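Local coordinates for protein dTDP-4-amino-4,6-dideoxyglucose formyltransferase (Shewanella sp. FDAARGOS_354, PDB 6V2T) that probably transfers a formyl group from a folate donor to the sugar amino group of dTDP-4-amino-4,6-dideoxyglucose, a step linked to O-antigen synthesis, at residues 120-123 with 124-128; 233-236 with 237-241; 67-71 with 72-76; 83-86 with 87-91. All coordinates share one frame; numbering follows the deposited sequence.

How the contacts relate
Contacts 1 and 2 are buried and both reach the bound dTDP-sugar, one from the formyl transferase part and the other from the C-terminal dimerization part; their centres lie about 18 Å apart. Contact 3 is partly buried and contact 4 lies on the surface. These two follow each other closely, since strand 75-77, which contact 3 leads into, comes just before helix 82-91 of contact 4. The chemistry follows the place: a cis-proline turn with bridging waters in contact 1, a salt bridge and a helix end in contact 2, a Schellman motif in contact 3, and plain helical bonding with aliphatic packing in contact 4.

Contact 1 of 4, residues 120-123 with 124-128; sequences GLNP and HNRGW. With 0FX (dTDP-4-amino-4,6-dideoxyglucose), chain G; FOL (folic acid), chain H.
Leu121 and His124 are joined across a type VI turn, in which the peptide bond before Pro123 is cis. The turn is closed by His124 N, which donates to Leu121 O over 3.0 Å at a rather bent N-H angle of 142°. Beyond it the chain passes through Asn125, which has positive phi, into the short strand 126-127, whose partner is strand 209-210.

The proline ring of Pro123 runs alongside the imidazole of His124. Its CD sits over one face of the imidazole, 4.1 Å from the ring centroid, in a CH-pi contact. His124 can present that face because its CG stands beside its own backbone N (chi1 -49°). Farther on, Arg126 folds back over the turn: its CD comes within 3.4 Å of Pro123 O, while its CG meets Asn122 OD1 at 3.7 Å. The guanidinium goes past both residues to Ile152 O and Lys206 O.

A water bridges Leu121 N and His124 O, lying 2.7 Å from the latter. A second one sits between Asn122 OD1 and His124 O.

At the end of the segment, Trp128 lays one face beneath the sugar amino nitrogen N4A, which stands 3.6 Å above the plane, and turns an edge to the folate. The turn thus delivers an indole that borders both the amine that is probably formylated and the folic acid bound at the presumed cofactor site, consistent with a part in placing the two for transfer.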
loop_
_atom_site.group_PDB
_atom_site.type_symbol
_atom_site.label_atom_id
_atom_site.label_comp_id
_atom_site.label_asym_id
_atom_site.label_seq_id
_atom_site.Cartn_x
_atom_site.Cartn_y
_atom_site.Cartn_z
ATOM N N GLY B 120 18.404 4.999 -15.536
ATOM C CA GLY B 120 18.759 6.227 -14.793
ATOM C C GLY B 120 19.222 7.308 -15.758
ATOM O O GLY B 120 19.387 7.013 -16.953
ATOM N N LEU B 121 19.358 8.537 -15.263
ATOM C CA LEU B 121 19.932 9.670 -16.017
ATOM C C LEU B 121 21.395 9.847 -15.605
ATOM O O LEU B 121 21.655 10.569 -14.613
ATOM C CB LEU B 121 19.112 10.934 -15.745
ATOM C CG LEU B 121 19.318 12.034 -16.793
ATOM C CD1 LEU B 121 18.653 11.678 -18.097
ATOM C CD2 LEU B 121 18.810 13.365 -16.300
ATOM N N ASN B 122 22.304 9.213 -16.331
ATOM C CA ASN B 122 23.769 9.319 -16.058
ATOM C C ASN B 122 24.148 10.790 -16.085
ATOM O O ASN B 122 23.626 11.532 -16.914
ATOM C CB ASN B 122 24.567 8.465 -17.030
ATOM C CG ASN B 122 24.395 6.984 -16.743
ATOM O OD1 ASN B 122 23.781 6.595 -15.747
ATOM N ND2 ASN B 122 24.901 6.153 -17.638
ATOM N N PRO B 123 25.064 11.273 -15.212
ATOM C CA PRO B 123 25.787 10.434 -14.243
ATOM C C PRO B 123 25.183 10.321 -12.825
ATOM O O PRO B 123 25.895 9.928 -11.859
ATOM C CB PRO B 123 27.119 11.191 -14.183
ATOM C CG PRO B 123 26.697 12.656 -14.263
ATOM C CD PRO B 123 25.512 12.677 -15.199
ATOM N N HIS B 124 23.919 10.720 -12.679
ATOM C CA HIS B 124 23.197 10.803 -11.384
ATOM C C HIS B 124 22.642 9.427 -11.003
ATOM O O HIS B 124 21.884 8.848 -11.821
ATOM C CB HIS B 124 22.034 11.795 -11.504
ATOM C CG HIS B 124 22.450 13.098 -12.108
ATOM N ND1 HIS B 124 23.344 13.932 -11.475
ATOM C CD2 HIS B 124 22.101 13.698 -13.272
ATOM C CE1 HIS B 124 23.532 15.005 -12.220
ATOM N NE2 HIS B 124 22.762 14.889 -13.331
ATOM N N ASN B 125 23.005 8.917 -9.832
ATOM C CA ASN B 125 22.452 7.652 -9.283
ATOM C C ASN B 125 22.665 6.564 -10.340
ATOM O O ASN B 125 21.701 5.859 -10.701
ATOM C CB ASN B 125 20.985 7.800 -8.857
ATOM C CG ASN B 125 20.785 8.759 -7.700
ATOM O OD1 ASN B 125 21.655 8.852 -6.840
ATOM N ND2 ASN B 125 19.648 9.442 -7.652
ATOM N N ARG B 126 23.898 6.485 -10.831
ATOM C CA ARG B 126 24.424 5.320 -11.570
ATOM C C ARG B 126 24.219 4.088 -10.679
ATOM O O ARG B 126 24.185 4.232 -9.446
ATOM C CB ARG B 126 25.896 5.506 -11.953
ATOM C CG ARG B 126 26.169 6.646 -12.936
ATOM C CD ARG B 126 27.607 7.141 -12.899
ATOM N NE ARG B 126 28.484 5.991 -12.955
ATOM C CZ ARG B 126 29.603 5.829 -12.248
ATOM N NH1 ARG B 126 30.081 6.809 -11.497
ATOM N NH2 ARG B 126 30.226 4.671 -12.289
ATOM N N GLY B 127 24.088 2.912 -11.295
ATOM C CA GLY B 127 24.010 1.622 -10.576
ATOM C C GLY B 127 22.600 1.242 -10.196
ATOM O O GLY B 127 21.752 1.290 -11.066
ATOM N N TRP B 128 22.349 0.841 -8.948
ATOM C CA TRP B 128 21.110 0.109 -8.586
ATOM C C TRP B 128 19.895 1.017 -8.414
ATOM O O TRP B 128 19.968 2.033 -7.716
ATOM C CB TRP B 128 21.342 -0.745 -7.349
ATOM C CG TRP B 128 22.129 -1.938 -7.751
ATOM C CD1 TRP B 128 23.482 -2.021 -7.948
ATOM C CD2 TRP B 128 21.573 -3.188 -8.165
ATOM N NE1 TRP B 128 23.811 -3.282 -8.376
ATOM C CE2 TRP B 128 22.661 -4.020 -8.511
ATOM C CE3 TRP B 128 20.277 -3.714 -8.156
ATOM C CZ2 TRP B 128 22.476 -5.349 -8.900
ATOM C CZ3 TRP B 128 20.100 -5.024 -8.541
ATOM C CH2 TRP B 128 21.183 -5.822 -8.914
HETATM O O4P 0FX G . 15.380 -2.808 -13.889
HETATM P P2 0FX G . 15.473 -4.333 -13.974
HETATM O O3P 0FX G . 15.377 -4.843 -15.378
HETATM O O1G 0FX G . 16.933 -4.599 -13.462
HETATM C C1G 0FX G . 17.815 -5.348 -14.295
HETATM C C2G 0FX G . 18.493 -6.331 -13.362
HETATM O O2G 0FX G . 17.586 -7.239 -12.709
HETATM C C3G 0FX G . 19.205 -5.506 -12.303
HETATM O O3G 0FX G . 19.939 -6.432 -11.487
HETATM C C4G 0FX G . 20.107 -4.427 -12.935
HETATM N N4A 0FX G . 20.547 -3.500 -11.888
HETATM C C5G 0FX G . 19.443 -3.585 -14.019
HETATM C C6G 0FX G . 20.481 -2.705 -14.745
HETATM O O5G 0FX G . 18.771 -4.463 -14.926
HETATM O OPP 0FX G . 14.337 -5.370 -13.255
HETATM P P 0FX G . 14.488 -5.468 -11.697
HETATM O O1P 0FX G . 15.731 -5.984 -11.139
HETATM O O2P 0FX G . 13.429 -6.431 -11.232
HETATM O O5 0FX G . 14.049 -4.156 -10.939
HETATM C C5 0FX G . 12.970 -3.383 -11.392
HETATM C C4 0FX G . 12.513 -2.519 -10.210
HETATM O O4 0FX G . 11.912 -3.305 -9.179
HETATM C C3 0FX G . 13.654 -1.801 -9.469
HETATM O O3 0FX G . 14.077 -0.622 -10.140
HETATM C C2 0FX G . 13.096 -1.556 -8.045
HETATM C C1 0FX G . 12.128 -2.766 -7.918
HETATM N N11 0FX G . 12.722 -3.784 -7.064
HETATM C C61 0FX G . 13.338 -4.879 -7.563
HETATM C C51 0FX G . 13.862 -5.824 -6.683
HETATM C C5A 0FX G . 14.571 -7.060 -7.228
HETATM C C21 0FX G . 12.603 -3.599 -5.743
HETATM O O21 0FX G . 11.980 -2.483 -5.288
HETATM N N31 0FX G . 13.112 -4.485 -4.854
HETATM C C41 0FX G . 13.740 -5.603 -5.306
HETATM O O41 0FX G . 14.290 -6.457 -4.394
HETATM N N1 FOL H . 29.079 -3.648 -17.795
HETATM C C2 FOL H . 30.029 -2.705 -17.910
HETATM N NA2 FOL H . 31.306 -3.065 -17.983
HETATM N N3 FOL H . 29.703 -1.380 -17.998
HETATM C C4 FOL H . 28.421 -0.995 -17.905
HETATM O O4 FOL H . 28.221 0.245 -17.995
HETATM C C4A FOL H . 27.423 -1.957 -17.785
HETATM N N5 FOL H . 26.132 -1.649 -17.659
HETATM C C6 FOL H . 25.126 -2.591 -17.154
HETATM C C7 FOL H . 25.491 -3.987 -17.693
HETATM N N8 FOL H . 26.895 -4.284 -17.599
HETATM C C8A FOL H . 27.801 -3.303 -17.730
HETATM C C9 FOL H . 24.834 -2.411 -15.617
HETATM N N10 FOL H . 24.500 -3.669 -14.943
HETATM C C11 FOL H . 25.757 -4.957 -11.139
HETATM C C12 FOL H . 24.976 -5.763 -11.969
HETATM C C13 FOL H . 24.557 -5.307 -13.223
HETATM C C14 FOL H . 24.920 -4.062 -13.695
HETATM C C15 FOL H . 25.721 -3.272 -12.878
HETATM C C16 FOL H . 26.135 -3.710 -11.617
HETATM C C FOL H . 26.233 -5.458 -9.796
HETATM O O FOL H . 26.239 -6.661 -9.647
HETATM N N FOL H . 26.713 -4.666 -8.834
HETATM O O HOH W 1 19.270 8.822 -12.341
HETATM O O HOH W 2 21.995 6.676 -13.749
#

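Contact 2 of 4, residues 233-236 with 237-241; sequences IDLL and RALSH. With 0FX (dTDP-4-amino-4,6-dideoxyglucose), chain G; EDO (1,2-ethanediol), chain I.
Asp234 and Arg237 form the salt bridge of this C-terminal helix turn, their side chains running alongside each other. Arg237 grips side-on with NE and NH2, both on the single oxygen OD1; NE to OD1 measures 2.9 Å. The oxygen lies in the guanidinium plane, yet both nitrogens come to it from one face of the carboxylate, and the two planes stand 73° apart. An uncommon first torsion (chi1 81°), with CG wedged between backbone N and carbonyl carbon, sends the extended arginine chain back along the helix. Arg237 NH2 also donates to O1 of an ethanediol molecule, presumably a crystallisation additive, while NH1 reaches Asp169 O and Asp234 OD2 pairs with Lys138.

The backbone bonds are helical at first, Arg237 N to Ile233 O at 2.8 Å and Ala238 N to Asp234 O at 3.0 Å. Leu239 N then has two weak bonds, to Leu235 O and Leu236 O, as the helix finishes. Ser240 OG takes over there, donating a short bond of 2.5 Å to Leu236 O from above the carbonyl plane. It is also hydrogen-bonded with Leu261 N, which ties the helix end to strand 256-266.

Apolar packing adds Leu235 CD1 against Leu239 CD1 at 3.6 Å, and Ile233 and Leu236 press on the second subunit.

Past the helix, His241 sets one ring face under the ligand deoxyribose, with C1 3.4 Å above its centre. Buried charge is therefore paired within the helix and with Lys138, and the chain leaves the helix to meet the nucleotide end of the substrate.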
loop_
_atom_site.group_PDB
_atom_site.type_symbol
_atom_site.label_atom_id
_atom_site.label_comp_id
_atom_site.label_asym_id
_atom_site.label_seq_id
_atom_site.Cartn_x
_atom_site.Cartn_y
_atom_site.Cartn_z
ATOM N N ILE B 233 8.166 10.008 4.824
ATOM C CA ILE B 233 7.254 9.588 3.717
ATOM C C ILE B 233 8.080 9.376 2.445
ATOM O O ILE B 233 7.864 8.357 1.745
ATOM C CB ILE B 233 6.082 10.569 3.539
ATOM C CG1 ILE B 233 5.074 10.418 4.681
ATOM C CG2 ILE B 233 5.420 10.380 2.179
ATOM C CD1 ILE B 233 3.935 11.391 4.663
ATOM N N ASP B 234 9.037 10.263 2.174
ATOM C CA ASP B 234 9.905 10.194 0.974
ATOM C C ASP B 234 10.714 8.895 1.002
ATOM O O ASP B 234 10.761 8.199 -0.035
ATOM C CB ASP B 234 10.791 11.440 0.870
ATOM C CG ASP B 234 10.062 12.641 0.312
ATOM O OD1 ASP B 234 8.867 12.504 -0.033
ATOM O OD2 ASP B 234 10.718 13.692 0.141
ATOM N N LEU B 235 11.279 8.532 2.138
ATOM C CA LEU B 235 12.039 7.261 2.291
ATOM C C LEU B 235 11.119 6.062 2.018
ATOM O O LEU B 235 11.548 5.133 1.251
ATOM C CB LEU B 235 12.590 7.185 3.715
ATOM C CG LEU B 235 13.221 5.859 4.131
ATOM C CD1 LEU B 235 14.374 5.529 3.215
ATOM C CD2 LEU B 235 13.693 5.917 5.595
ATOM N N LEU B 236 9.947 6.020 2.666
ATOM C CA LEU B 236 9.036 4.836 2.552
ATOM C C LEU B 236 8.450 4.762 1.127
ATOM O O LEU B 236 8.367 3.652 0.590
ATOM C CB LEU B 236 7.944 4.913 3.620
ATOM C CG LEU B 236 8.434 4.844 5.062
ATOM C CD1 LEU B 236 7.265 4.995 6.023
ATOM C CD2 LEU B 236 9.207 3.558 5.336
ATOM N N ARG B 237 8.100 5.889 0.501
ATOM C CA ARG B 237 7.605 5.853 -0.909
ATOM C C ARG B 237 8.721 5.422 -1.866
ATOM O O ARG B 237 8.410 4.610 -2.797
ATOM C CB ARG B 237 6.874 7.143 -1.302
ATOM C CG ARG B 237 7.759 8.310 -1.711
ATOM C CD ARG B 237 6.863 9.539 -1.836
ATOM N NE ARG B 237 7.631 10.765 -1.939
ATOM C CZ ARG B 237 8.089 11.320 -3.054
ATOM N NH1 ARG B 237 7.891 10.780 -4.252
ATOM N NH2 ARG B 237 8.771 12.446 -2.955
ATOM N N ALA B 238 9.985 5.812 -1.609
ATOM C CA ALA B 238 11.158 5.426 -2.420
ATOM C C ALA B 238 11.327 3.902 -2.374
ATOM O O ALA B 238 11.777 3.334 -3.358
ATOM C CB ALA B 238 12.425 6.082 -1.913
ATOM N N LEU B 239 11.014 3.297 -1.231
ATOM C CA LEU B 239 11.262 1.860 -0.926
ATOM C C LEU B 239 9.995 1.022 -1.200
ATOM O O LEU B 239 10.018 -0.202 -0.982
ATOM C CB LEU B 239 11.717 1.769 0.524
ATOM C CG LEU B 239 13.121 2.327 0.775
ATOM C CD1 LEU B 239 13.521 2.159 2.236
ATOM C CD2 LEU B 239 14.174 1.697 -0.131
ATOM N N SER B 240 8.953 1.639 -1.732
ATOM C CA SER B 240 7.665 0.987 -2.046
ATOM C C SER B 240 7.585 0.742 -3.540
ATOM O O SER B 240 7.656 1.701 -4.330
ATOM C CB SER B 240 6.514 1.761 -1.520
ATOM O OG SER B 240 6.662 1.899 -0.123
ATOM N N HIS B 241 7.523 -0.524 -3.915
ATOM C CA HIS B 241 7.492 -0.927 -5.344
ATOM C C HIS B 241 6.679 -2.212 -5.436
ATOM O O HIS B 241 7.288 -3.304 -5.343
ATOM C CB HIS B 241 8.896 -1.101 -5.892
ATOM C CG HIS B 241 8.986 -1.243 -7.370
ATOM N ND1 HIS B 241 9.659 -0.302 -8.152
ATOM C CD2 HIS B 241 8.521 -2.207 -8.215
ATOM C CE1 HIS B 241 9.580 -0.679 -9.425
ATOM N NE2 HIS B 241 8.887 -1.850 -9.494
HETATM O O4P 0FX G . 15.380 -2.808 -13.889
HETATM P P2 0FX G . 15.473 -4.333 -13.974
HETATM O O3P 0FX G . 15.377 -4.843 -15.378
HETATM O O1G 0FX G . 16.933 -4.599 -13.462
HETATM C C1G 0FX G . 17.815 -5.348 -14.295
HETATM C C2G 0FX G . 18.493 -6.331 -13.362
HETATM O O2G 0FX G . 17.586 -7.239 -12.709
HETATM C C3G 0FX G . 19.205 -5.506 -12.303
HETATM O O3G 0FX G . 19.939 -6.432 -11.487
HETATM C C4G 0FX G . 20.107 -4.427 -12.935
HETATM N N4A 0FX G . 20.547 -3.500 -11.888
HETATM C C5G 0FX G . 19.443 -3.585 -14.019
HETATM C C6G 0FX G . 20.481 -2.705 -14.745
HETATM O O5G 0FX G . 18.771 -4.463 -14.926
HETATM O OPP 0FX G . 14.337 -5.370 -13.255
HETATM P P 0FX G . 14.488 -5.468 -11.697
HETATM O O1P 0FX G . 15.731 -5.984 -11.139
HETATM O O2P 0FX G . 13.429 -6.431 -11.232
HETATM O O5 0FX G . 14.049 -4.156 -10.939
HETATM C C5 0FX G . 12.970 -3.383 -11.392
HETATM C C4 0FX G . 12.513 -2.519 -10.210
HETATM O O4 0FX G . 11.912 -3.305 -9.179
HETATM C C3 0FX G . 13.654 -1.801 -9.469
HETATM O O3 0FX G . 14.077 -0.622 -10.140
HETATM C C2 0FX G . 13.096 -1.556 -8.045
HETATM C C1 0FX G . 12.128 -2.766 -7.918
HETATM N N11 0FX G . 12.722 -3.784 -7.064
HETATM C C61 0FX G . 13.338 -4.879 -7.563
HETATM C C51 0FX G . 13.862 -5.824 -6.683
HETATM C C5A 0FX G . 14.571 -7.060 -7.228
HETATM C C21 0FX G . 12.603 -3.599 -5.743
HETATM O O21 0FX G . 11.980 -2.483 -5.288
HETATM N N31 0FX G . 13.112 -4.485 -4.854
HETATM C C41 0FX G . 13.740 -5.603 -5.306
HETATM O O41 0FX G . 14.290 -6.457 -4.394
HETATM C C1 EDO I . 9.555 14.774 -5.656
HETATM O O1 EDO I . 10.207 13.657 -5.055
HETATM C C2 EDO I . 10.342 15.984 -5.358
HETATM O O2 EDO I . 10.644 16.054 -3.960
#

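Contact 3 of 4, residues 67-71 with 72-76; sequences ASLIS and LGLTS
Leu69 O is gripped by two backbone N-H groups, those of Leu72 and Leu74, where a Schellman motif ends the short helix 67-70 of a beta-alpha-beta unit. The two donors reach the oxygen from opposite faces of its carbonyl plane: Leu72 N at 3.0 Å stands well above it, whereas Leu74 N at 3.2 Å is tilted less. A type I turn runs from Ile70 to Gly73, closed by the weak bond from Gly73 N to Ile70 O. This bond and that of Leu74 N define the motif around Gly73, whose positive phi (85°) lets the chain reverse and enter strand 75-77.

The same Leu69 carbonyl is wrapped by aliphatic carbon, since Leu74 CB approaches Leu69 O to 3.4 Å and Leu72 CB lies at 3.5 Å from it. The tips of Leu69 and Leu74 meet loosely, CD2 to CD2 at 4.3 Å. Leu69 goes on to Tyr59 and Leu74 to Tyr57, both of strand 53-60, and Leu72 leans on Val36 of helix 33-45, so the turn is pinned to the neighbouring sheet and helix.

On the helix side, Ser71 holds OG between its backbone N and carbonyl carbon (chi1 88°), from where OG donates to Ser68 O at 2.8 Å, above that carbonyl plane.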
loop_
_atom_site.group_PDB
_atom_site.type_symbol
_atom_site.label_atom_id
_atom_site.label_comp_id
_atom_site.label_asym_id
_atom_site.label_seq_id
_atom_site.Cartn_x
_atom_site.Cartn_y
_atom_site.Cartn_z
ATOM N N ALA B 67 12.513 -18.049 -16.339
ATOM C CA ALA B 67 11.346 -18.740 -16.950
ATOM C C ALA B 67 10.727 -17.938 -18.107
ATOM O O ALA B 67 10.570 -18.503 -19.217
ATOM C CB ALA B 67 10.311 -19.022 -15.875
ATOM N N SER B 68 10.331 -16.692 -17.839
ATOM C CA SER B 68 9.552 -15.813 -18.752
ATOM C C SER B 68 10.415 -15.405 -19.951
ATOM O O SER B 68 9.839 -15.029 -20.999
ATOM C CB SER B 68 9.023 -14.593 -18.029
ATOM O OG SER B 68 10.056 -13.659 -17.762
ATOM N N LEU B 69 11.742 -15.451 -19.783
ATOM C CA LEU B 69 12.725 -15.141 -20.852
ATOM C C LEU B 69 12.912 -16.398 -21.705
ATOM O O LEU B 69 12.945 -16.253 -22.937
ATOM C CB LEU B 69 14.041 -14.652 -20.224
ATOM C CG LEU B 69 13.984 -13.263 -19.582
ATOM C CD1 LEU B 69 15.270 -12.944 -18.834
ATOM C CD2 LEU B 69 13.704 -12.192 -20.625
ATOM N N ILE B 70 12.956 -17.579 -21.079
ATOM C CA ILE B 70 13.076 -18.897 -21.777
ATOM C C ILE B 70 11.813 -19.162 -22.604
ATOM O O ILE B 70 11.904 -19.911 -23.603
ATOM C CB ILE B 70 13.306 -20.044 -20.783
ATOM C CG1 ILE B 70 14.580 -19.840 -19.966
ATOM C CG2 ILE B 70 13.307 -21.374 -21.522
ATOM C CD1 ILE B 70 14.743 -20.826 -18.831
ATOM N N SER B 71 10.684 -18.590 -22.181
ATOM C CA SER B 71 9.373 -18.670 -22.876
ATOM C C SER B 71 9.388 -17.819 -24.152
ATOM O O SER B 71 8.545 -18.076 -25.025
ATOM C CB SER B 71 8.250 -18.253 -21.962
ATOM O OG SER B 71 8.042 -16.850 -22.033
ATOM N N LEU B 72 10.282 -16.828 -24.254
ATOM C CA LEU B 72 10.474 -16.029 -25.494
ATOM C C LEU B 72 11.541 -16.701 -26.368
ATOM O O LEU B 72 11.839 -16.170 -27.446
ATOM C CB LEU B 72 10.852 -14.589 -25.131
ATOM C CG LEU B 72 9.719 -13.741 -24.553
ATOM C CD1 LEU B 72 10.208 -12.341 -24.208
ATOM C CD2 LEU B 72 8.542 -13.665 -25.514
ATOM N N GLY B 73 12.073 -17.842 -25.923
ATOM C CA GLY B 73 13.049 -18.654 -26.671
ATOM C C GLY B 73 14.473 -18.167 -26.454
ATOM O O GLY B 73 15.362 -18.551 -27.247
ATOM N N LEU B 74 14.699 -17.332 -25.434
ATOM C CA LEU B 74 16.064 -16.862 -25.091
ATOM C C LEU B 74 16.789 -18.017 -24.416
ATOM O O LEU B 74 16.129 -18.882 -23.807
ATOM C CB LEU B 74 16.025 -15.614 -24.203
ATOM C CG LEU B 74 15.986 -14.286 -24.957
ATOM C CD1 LEU B 74 14.721 -14.155 -25.787
ATOM C CD2 LEU B 74 16.120 -13.105 -24.011
ATOM N N THR B 75 18.098 -18.053 -24.593
ATOM C CA THR B 75 19.014 -18.976 -23.896
ATOM C C THR B 75 19.986 -18.133 -23.079
ATOM O O THR B 75 20.025 -16.906 -23.260
ATOM C CB THR B 75 19.707 -19.908 -24.893
ATOM O OG1 THR B 75 20.280 -19.063 -25.893
ATOM C CG2 THR B 75 18.750 -20.902 -25.516
ATOM N N SER B 76 20.714 -18.779 -22.187
ATOM C CA SER B 76 21.666 -18.128 -21.261
ATOM C C SER B 76 22.933 -17.747 -22.030
ATOM O O SER B 76 23.264 -18.438 -23.021
ATOM C CB SER B 76 21.986 -19.026 -20.104
ATOM O OG SER B 76 22.717 -18.298 -19.134
#

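Contact 4 of 4, residues 83-86 with 87-91; sequences KDVA and HIVEH
Ile88 lies over Asp84 and Val85, one turn back in helix 82-91, on the outside of the Rossmann-like N-terminal fold. Its CB passes Val85 O at 3.6 Å. CG1 stands beside the backbone N (chi1 -64°), which turns it back toward Asp84 O, 3.4 Å away. CD1 at the tip stays over the same carbonyl, 3.6 Å from Asp84 O, and the side chain also reaches Ile77 of strand 75-77. The buried isoleucine thus covers an oxygen already engaged by its own amide, as Ile88 N donates to Asp84 O.

One residue on, Val89 is placed by a nearly straight bond, Val89 N to Val85 O, with an N-H angle of 175°. Its CG2 lies over that oxygen at 3.3 Å and is 4.3 Å from Val85 CG1. Val85 packs on Pro105 and Val89 on Val112, so this apolar stripe ties the helix to two loops.

The carboxylate of Asp84 has its partner outside the two segments: OD2 accepts from the backbone N of Asn78, tying the helix back to the chain just before it. Exposed Glu90 donates its N to Ala86 O at 2.7 Å, while Glu90 CB lies 3.1 Å from that same oxygen.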
loop_
_atom_site.group_PDB
_atom_site.type_symbol
_atom_site.label_atom_id
_atom_site.label_comp_id
_atom_site.label_asym_id
_atom_site.label_seq_id
_atom_site.Cartn_x
_atom_site.Cartn_y
_atom_site.Cartn_z
ATOM N N LYS B 83 35.224 -18.394 -22.807
ATOM C CA LYS B 83 34.635 -19.037 -24.012
ATOM C C LYS B 83 33.515 -18.173 -24.592
ATOM O O LYS B 83 33.513 -17.994 -25.828
ATOM C CB LYS B 83 34.083 -20.430 -23.686
ATOM C CG LYS B 83 35.035 -21.584 -23.986
ATOM C CD LYS B 83 34.859 -22.779 -23.064
ATOM C CE LYS B 83 35.674 -22.669 -21.790
ATOM N NZ LYS B 83 35.030 -23.371 -20.653
ATOM N N ASP B 84 32.564 -17.711 -23.768
ATOM C CA ASP B 84 31.406 -16.924 -24.274
ATOM C C ASP B 84 31.930 -15.580 -24.802
ATOM O O ASP B 84 31.502 -15.187 -25.888
ATOM C CB ASP B 84 30.280 -16.786 -23.242
ATOM C CG ASP B 84 29.410 -18.033 -23.084
ATOM O OD1 ASP B 84 29.720 -19.063 -23.715
ATOM O OD2 ASP B 84 28.417 -17.961 -22.338
ATOM N N VAL B 85 32.854 -14.931 -24.089
ATOM C CA VAL B 85 33.483 -13.651 -24.531
ATOM C C VAL B 85 34.094 -13.852 -25.929
ATOM O O VAL B 85 33.809 -13.026 -26.833
ATOM C CB VAL B 85 34.497 -13.146 -23.490
ATOM C CG1 VAL B 85 35.474 -12.129 -24.057
ATOM C CG2 VAL B 85 33.786 -12.572 -22.277
ATOM N N ALA B 86 34.860 -14.933 -26.134
ATOM C CA ALA B 86 35.507 -15.240 -27.431
ATOM C C ALA B 86 34.427 -15.367 -28.504
ATOM O O ALA B 86 34.577 -14.739 -29.570
ATOM C CB ALA B 86 36.353 -16.489 -27.328
ATOM N N HIS B 87 33.350 -16.109 -28.229
ATOM C CA HIS B 87 32.243 -16.292 -29.202
ATOM C C HIS B 87 31.670 -14.921 -29.561
ATOM O O HIS B 87 31.408 -14.690 -30.759
ATOM C CB HIS B 87 31.127 -17.224 -28.701
ATOM C CG HIS B 87 30.067 -17.435 -29.733
ATOM N ND1 HIS B 87 28.729 -17.226 -29.483
ATOM C CD2 HIS B 87 30.154 -17.747 -31.044
ATOM C CE1 HIS B 87 28.031 -17.444 -30.583
ATOM N NE2 HIS B 87 28.880 -17.757 -31.549
ATOM N N ILE B 88 31.457 -14.040 -28.575
ATOM C CA ILE B 88 30.794 -12.740 -28.869
ATOM C C ILE B 88 31.733 -11.941 -29.778
ATOM O O ILE B 88 31.266 -11.455 -30.859
ATOM C CB ILE B 88 30.419 -11.962 -27.587
ATOM C CG1 ILE B 88 29.379 -12.699 -26.739
ATOM C CG2 ILE B 88 29.942 -10.566 -27.930
ATOM C CD1 ILE B 88 29.435 -12.330 -25.279
ATOM N N VAL B 89 32.996 -11.826 -29.368
ATOM C CA VAL B 89 34.046 -11.062 -30.094
ATOM C C VAL B 89 34.196 -11.636 -31.504
ATOM O O VAL B 89 34.355 -10.850 -32.449
ATOM C CB VAL B 89 35.391 -11.078 -29.352
ATOM C CG1 VAL B 89 36.466 -10.464 -30.223
ATOM C CG2 VAL B 89 35.316 -10.371 -28.002
ATOM N N GLU B 90 34.149 -12.965 -31.619
ATOM C CA GLU B 90 34.189 -13.721 -32.897
ATOM C C GLU B 90 33.003 -13.332 -33.798
ATOM O O GLU B 90 33.241 -13.037 -34.970
ATOM C CB GLU B 90 34.222 -15.220 -32.572
ATOM C CG GLU B 90 34.066 -16.135 -33.775
ATOM C CD GLU B 90 35.093 -15.915 -34.869
ATOM O OE1 GLU B 90 36.162 -15.331 -34.578
ATOM O OE2 GLU B 90 34.822 -16.326 -36.016
ATOM N N HIS B 91 31.771 -13.313 -33.289
ATOM C CA HIS B 91 30.536 -13.427 -34.103
ATOM C C HIS B 91 29.779 -12.099 -34.246
ATOM O O HIS B 91 29.034 -11.952 -35.230
ATOM C CB HIS B 91 29.628 -14.503 -33.485
ATOM C CG HIS B 91 28.587 -15.018 -34.424
ATOM N ND1 HIS B 91 28.826 -16.079 -35.283
ATOM C CD2 HIS B 91 27.312 -14.614 -34.654
ATOM C CE1 HIS B 91 27.736 -16.308 -35.996
ATOM N NE2 HIS B 91 26.794 -15.419 -35.629
#